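Thioredoxin-like protein (Bacteroides caccae ATCC 43185, PDB 4YOD) is of unestablished function but probably acts as a thiol-disulfide oxidoreductase through its C-terminal thioredoxin-fold domain. Local coordinates at residues P200-L205 with Q277-Y282; Y176-I181 with E194-A199. All blocks are in the same frame, centred on the assembly; numbering follows the deposited sequence.

Contact 1: P200-L205 with Q277-Y282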
loop_
_atom_site.group_PDB
_atom_site.type_symbol
_atom_site.label_atom_id
_atom_site.label_comp_id
_atom_site.label_asym_id
_atom_site.label_seq_id
_atom_site.Cartn_x
_atom_site.Cartn_y
_atom_site.Cartn_z
ATOM N N PRO A 200 -16.428 2.231 17.346
ATOM C CA PRO A 200 -17.048 1.333 18.347
ATOM C C PRO A 200 -16.732 -0.153 18.172
ATOM O O PRO A 200 -16.584 -0.844 19.185
ATOM C CB PRO A 200 -18.547 1.591 18.181
ATOM C CG PRO A 200 -18.640 2.932 17.562
ATOM C CD PRO A 200 -17.451 3.061 16.670
ATOM N N ILE A 201 -16.611 -0.645 16.921
ATOM C CA ILE A 201 -16.320 -2.061 16.659
ATOM C C ILE A 201 -14.961 -2.497 17.297
ATOM O O ILE A 201 -14.872 -3.631 17.774
ATOM C CB ILE A 201 -16.392 -2.424 15.135
ATOM C CG1 ILE A 201 -16.476 -3.954 14.903
ATOM C CG2 ILE A 201 -15.256 -1.784 14.298
ATOM C CD1 ILE A 201 -17.703 -4.669 15.606
ATOM N N ILE A 202 -13.940 -1.597 17.331
ATOM C CA ILE A 202 -12.607 -1.861 17.905
ATOM C C ILE A 202 -12.743 -2.183 19.407
ATOM O O ILE A 202 -12.341 -3.260 19.844
ATOM C CB ILE A 202 -11.632 -0.662 17.666
ATOM C CG1 ILE A 202 -11.530 -0.259 16.162
ATOM C CG2 ILE A 202 -10.249 -0.909 18.291
ATOM C CD1 ILE A 202 -10.785 -1.158 15.189
ATOM N N SER A 203 -13.343 -1.249 20.169
ATOM C CA SER A 203 -13.597 -1.343 21.610
ATOM C C SER A 203 -14.402 -2.601 21.956
ATOM O O SER A 203 -14.084 -3.269 22.940
ATOM C CB SER A 203 -14.336 -0.098 22.103
ATOM O OG SER A 203 -13.911 1.072 21.421
ATOM N N GLN A 204 -15.415 -2.934 21.125
ATOM C CA GLN A 204 -16.296 -4.091 21.303
ATOM C C GLN A 204 -15.540 -5.400 21.145
ATOM O O GLN A 204 -15.647 -6.249 22.025
ATOM C CB GLN A 204 -17.469 -4.029 20.305
ATOM C CG GLN A 204 -18.452 -5.201 20.369
ATOM C CD GLN A 204 -19.270 -5.365 19.099
ATOM O OE1 GLN A 204 -19.632 -4.394 18.410
ATOM N NE2 GLN A 204 -19.613 -6.608 18.778
ATOM N N LEU A 205 -14.774 -5.566 20.038
ATOM C CA LEU A 205 -14.035 -6.800 19.777
ATOM C C LEU A 205 -12.840 -6.960 20.730
ATOM O O LEU A 205 -12.451 -8.100 21.006
ATOM C CB LEU A 205 -13.580 -6.878 18.300
ATOM C CG LEU A 205 -14.691 -6.852 17.221
ATOM C CD1 LEU A 205 -14.082 -6.773 15.819
ATOM C CD2 LEU A 205 -15.618 -8.071 17.320
ATOM N N GLN A 277 -10.633 3.948 8.752
ATOM C CA GLN A 277 -11.972 3.731 8.180
ATOM C C GLN A 277 -12.067 2.343 7.499
ATOM O O GLN A 277 -13.080 1.662 7.667
ATOM C CB GLN A 277 -12.351 4.856 7.191
ATOM C CG GLN A 277 -13.762 4.721 6.607
ATOM C CD GLN A 277 -14.121 5.761 5.565
ATOM O OE1 GLN A 277 -13.279 6.243 4.794
ATOM N NE2 GLN A 277 -15.405 6.088 5.486
ATOM N N ALA A 278 -11.010 1.929 6.762
ATOM C CA ALA A 278 -10.947 0.639 6.068
ATOM C C ALA A 278 -10.987 -0.512 7.082
ATOM O O ALA A 278 -11.731 -1.471 6.893
ATOM C CB ALA A 278 -9.671 0.553 5.221
ATOM N N ILE A 279 -10.212 -0.397 8.170
ATOM C CA ILE A 279 -10.166 -1.416 9.227
ATOM C C ILE A 279 -11.535 -1.493 9.903
ATOM O O ILE A 279 -12.067 -2.594 10.086
ATOM C CB ILE A 279 -9.021 -1.148 10.232
ATOM C CG1 ILE A 279 -7.658 -1.460 9.558
ATOM C CG2 ILE A 279 -9.179 -2.010 11.528
ATOM C CD1 ILE A 279 -6.523 -0.876 10.258
ATOM N N GLU A 280 -12.102 -0.329 10.253
ATOM C CA GLU A 280 -13.410 -0.255 10.910
ATOM C C GLU A 280 -14.485 -0.893 10.033
ATOM O O GLU A 280 -15.263 -1.690 10.534
ATOM C CB GLU A 280 -13.763 1.206 11.246
ATOM C CG GLU A 280 -15.040 1.375 12.046
ATOM C CD GLU A 280 -15.491 2.805 12.285
ATOM O OE1 GLU A 280 -14.931 3.736 11.658
ATOM O OE2 GLU A 280 -16.421 2.992 13.102
ATOM N N GLU A 281 -14.512 -0.576 8.722
ATOM C CA GLU A 281 -15.545 -1.149 7.862
ATOM C C GLU A 281 -15.359 -2.640 7.703
ATOM O O GLU A 281 -16.336 -3.361 7.827
ATOM C CB GLU A 281 -15.602 -0.463 6.509
ATOM C CG GLU A 281 -16.219 0.923 6.568
ATOM C CD GLU A 281 -16.479 1.545 5.211
ATOM O OE1 GLU A 281 -16.255 0.861 4.186
ATOM O OE2 GLU A 281 -16.907 2.722 5.173
ATOM N N TYR A 282 -14.113 -3.111 7.540
ATOM C CA TYR A 282 -13.817 -4.536 7.417
ATOM C C TYR A 282 -14.333 -5.312 8.627
ATOM O O TYR A 282 -14.927 -6.373 8.463
ATOM C CB TYR A 282 -12.301 -4.774 7.282
ATOM C CG TYR A 282 -11.969 -6.222 6.998
ATOM C CD1 TYR A 282 -11.945 -7.164 8.018
ATOM C CD2 TYR A 282 -11.743 -6.663 5.698
ATOM C CE1 TYR A 282 -11.702 -8.507 7.757
ATOM C CE2 TYR A 282 -11.479 -8.004 5.426
ATOM C CZ TYR A 282 -11.464 -8.924 6.460
ATOM O OH TYR A 282 -11.236 -10.258 6.216
HETATM O O HOH W 1 -17.494 0.784 14.241
#
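E280 meets P200 and I201 along one flank of this helix crossing, while I279 meets I202 deeper in. The two helical segments approach to 9.6 Å between axes at 58°, and I201 and E280 are the nearest pair by CA. The packed part is made by isoleucine methyls, one of them against a backbone carbonyl oxygen. I201 CG2 rests 3.8 Å from E280 O and 3.9 Å from E280 CG, whereas its other branch, CG1 with CD1, leads away from 277-282; I201 also packs on L283 and M284 farther along the same helix. Farther in, I202 CD1 reaches I279 CG2 at 4.1 Å, the two side chains crossing at a slant.

The looser side is polar and wet. With CG anti to the backbone N (chi1 -175°) and the chain extended beyond it, E280 carries its carboxylate to the start of helix 200-207, where OE2 lies 3.7 Å from P200 CD. No direct hydrogen bond joins the segments. Instead a water donates to E280 OE2 at 2.7 Å and accepts from I201 N at 3.2 Å, linking the carboxylate to a first-turn N-H. The helix start would be expected to favour that negative charge.

L205 on L283 adds to the helix-to-helix packing. I202 and I279 both touch L178 of strand 176-181, placing the two helices on one face of the mixed sheet, where I279 also reaches L271 of strand 269-272.

Contact 2: Y176-I181 with E194-A199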
loop_
_atom_site.group_PDB
_atom_site.type_symbol
_atom_site.label_atom_id
_atom_site.label_comp_id
_atom_site.label_asym_id
_atom_site.label_seq_id
_atom_site.Cartn_x
_atom_site.Cartn_y
_atom_site.Cartn_z
ATOM N N TYR A 176 -8.526 -11.628 15.306
ATOM C CA TYR A 176 -7.959 -10.508 14.567
ATOM C C TYR A 176 -6.855 -9.841 15.341
ATOM O O TYR A 176 -6.912 -9.733 16.570
ATOM C CB TYR A 176 -9.035 -9.456 14.216
ATOM C CG TYR A 176 -10.122 -9.958 13.290
ATOM C CD1 TYR A 176 -9.877 -10.146 11.933
ATOM C CD2 TYR A 176 -11.411 -10.191 13.758
ATOM C CE1 TYR A 176 -10.872 -10.620 11.077
ATOM C CE2 TYR A 176 -12.423 -10.633 12.903
ATOM C CZ TYR A 176 -12.145 -10.852 11.565
ATOM O OH TYR A 176 -13.125 -11.287 10.708
ATOM N N LEU A 177 -5.852 -9.375 14.611
ATOM C CA LEU A 177 -4.741 -8.628 15.179
ATOM C C LEU A 177 -4.581 -7.345 14.406
ATOM O O LEU A 177 -4.359 -7.378 13.191
ATOM C CB LEU A 177 -3.409 -9.424 15.188
ATOM C CG LEU A 177 -2.348 -8.770 16.093
ATOM C CD1 LEU A 177 -1.728 -9.746 17.037
ATOM C CD2 LEU A 177 -1.377 -7.884 15.318
ATOM N N LEU A 178 -4.687 -6.218 15.112
ATOM C CA LEU A 178 -4.496 -4.891 14.552
ATOM C C LEU A 178 -3.105 -4.425 14.960
ATOM O O LEU A 178 -2.838 -4.193 16.141
ATOM C CB LEU A 178 -5.597 -3.926 15.039
ATOM C CG LEU A 178 -5.933 -2.729 14.150
ATOM C CD1 LEU A 178 -7.080 -1.963 14.755
ATOM C CD2 LEU A 178 -4.747 -1.771 13.980
ATOM N N LEU A 179 -2.203 -4.360 13.981
ATOM C CA LEU A 179 -0.811 -3.971 14.171
ATOM C C LEU A 179 -0.673 -2.477 13.882
ATOM O O LEU A 179 -1.009 -2.013 12.791
ATOM C CB LEU A 179 0.114 -4.826 13.272
ATOM C CG LEU A 179 1.614 -4.555 13.378
ATOM C CD1 LEU A 179 2.154 -4.844 14.809
ATOM C CD2 LEU A 179 2.382 -5.349 12.324
ATOM N N PHE A 180 -0.184 -1.723 14.859
ATOM C CA PHE A 180 -0.070 -0.275 14.674
ATOM C C PHE A 180 1.388 0.180 14.868
ATOM O O PHE A 180 1.855 0.335 15.997
ATOM C CB PHE A 180 -1.041 0.427 15.659
ATOM C CG PHE A 180 -1.033 1.934 15.816
ATOM C CD1 PHE A 180 -0.403 2.752 14.884
ATOM C CD2 PHE A 180 -1.714 2.540 16.864
ATOM C CE1 PHE A 180 -0.407 4.144 15.031
ATOM C CE2 PHE A 180 -1.725 3.931 17.003
ATOM C CZ PHE A 180 -1.077 4.723 16.082
ATOM N N ILE A 181 2.074 0.438 13.759
ATOM C CA ILE A 181 3.463 0.907 13.774
ATOM C C ILE A 181 3.409 2.423 13.999
ATOM O O ILE A 181 2.811 3.135 13.193
ATOM C CB ILE A 181 4.212 0.492 12.483
ATOM C CG1 ILE A 181 4.075 -1.046 12.248
ATOM C CG2 ILE A 181 5.677 0.967 12.530
ATOM C CD1 ILE A 181 4.759 -1.673 11.000
ATOM N N GLU A 194 -6.756 8.439 18.117
ATOM C CA GLU A 194 -8.100 8.997 18.294
ATOM C C GLU A 194 -9.119 8.321 17.366
ATOM O O GLU A 194 -10.221 7.994 17.810
ATOM C CB GLU A 194 -8.083 10.520 18.072
ATOM C CG GLU A 194 -8.946 11.307 19.049
ATOM C CD GLU A 194 -8.790 10.978 20.526
ATOM O OE1 GLU A 194 -7.647 11.017 21.036
ATOM O OE2 GLU A 194 -9.822 10.686 21.173
ATOM N N GLY A 195 -8.724 8.078 16.120
ATOM C CA GLY A 195 -9.552 7.399 15.127
ATOM C C GLY A 195 -9.877 5.961 15.505
ATOM O O GLY A 195 -11.006 5.512 15.300
ATOM N N LEU A 196 -8.901 5.240 16.091
ATOM C CA LEU A 196 -9.091 3.875 16.574
ATOM C C LEU A 196 -9.971 3.848 17.832
ATOM O O LEU A 196 -10.826 2.966 17.947
ATOM C CB LEU A 196 -7.743 3.175 16.837
ATOM C CG LEU A 196 -6.949 2.792 15.576
ATOM C CD1 LEU A 196 -5.549 2.367 15.930
ATOM C CD2 LEU A 196 -7.665 1.714 14.759
ATOM N N LYS A 197 -9.785 4.819 18.754
ATOM C CA LYS A 197 -10.570 4.945 19.989
ATOM C C LYS A 197 -12.040 5.299 19.700
ATOM O O LYS A 197 -12.926 4.861 20.435
ATOM C CB LYS A 197 -9.970 6.028 20.901
ATOM C CG LYS A 197 -8.728 5.618 21.678
ATOM C CD LYS A 197 -8.026 6.865 22.208
ATOM C CE LYS A 197 -7.791 6.852 23.697
ATOM N NZ LYS A 197 -7.022 8.049 24.136
ATOM N N GLN A 198 -12.290 6.094 18.643
ATOM C CA GLN A 198 -13.626 6.555 18.260
ATOM C C GLN A 198 -14.371 5.544 17.350
ATOM O O GLN A 198 -15.495 5.830 16.936
ATOM C CB GLN A 198 -13.557 7.955 17.598
ATOM C CG GLN A 198 -13.319 9.088 18.617
ATOM C CD GLN A 198 -13.038 10.475 18.050
ATOM O OE1 GLN A 198 -12.309 11.272 18.655
ATOM N NE2 GLN A 198 -13.641 10.830 16.916
ATOM N N ALA A 199 -13.784 4.357 17.077
ATOM C CA ALA A 199 -14.454 3.324 16.279
ATOM C C ALA A 199 -15.080 2.292 17.233
ATOM O O ALA A 199 -14.343 1.601 17.939
ATOM C CB ALA A 199 -13.478 2.670 15.317
#
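The hydrogen bond from Q198 N to E194 O, 2.9 Å long, closes the last turn of helix 187-197, and it is this turn that presents L196 to L178 and F180 of strand 176-181. Strand and helix belong to the beta-alpha-beta crossover of a thioredoxin fold: the chain leaves 176-181, passes through helices 187-197 and 200-207, and returns as strand 211-217, parallel to and beside the first.

Across the interface the contacts are wholly apolar. L196 has CG anti to its carbonyl carbon (chi1 -72°), which aims the fork of the side chain at the sheet, and its two methyls divide the work. CD2 meets L178 CD1 at 3.7 Å, the closest approach of the segments; CD1 lies 4.0 Å from F180 CD2, slanting in on the ring. L178 and F180 are two apart on the strand and therefore project from the same face of the sheet, both with CG anti to the backbone N, F180 at chi1 173°. L196 thus sits over the pair, and all three residues are buried, although their nearest CA atoms, those of L178 and L196, remain 10.1 Å apart. The span is bridged by side chains alone.

L260 of strand 259-263 touches both L178 and F180, continuing the hydrophobic layer onto the adjoining antiparallel strand. F180 also packs on P258, and its side chain approaches C186 and C189 but makes no contact with them; these two form a probable thioredoxin-type CxxC at the start of the helix that carries L196. Past K197 the helix gives way to a two-residue break, Q198 and A199, before helix 200-207, whose N-cap position is A199; a weak backbone bond of 3.4 Å runs from A199 N back to L196 O.

How the contacts relate
Both contacts lie on the same face of the mixed sheet, their centres 8 Å apart, and they meet at L178 of contact 2, whose CD1 is 3.8 Å from I202 CD1 and 3.9 Å from I279 CG2 of contact 1. Contact 2 ties helix 187-197 to the sheet; contact 1 joins the successive helix 200-207 to the C-terminal helix 276-286. Their chemistry follows depth. Contact 2 is entirely hydrophobic and made by buried residues, whereas contact 1 grades from buried isoleucines to an exposed proline, a carboxylate and a bridging water. A199, between the two successive helices, adds a further link between the contacts, its CB 3.6 Å from E280 CD.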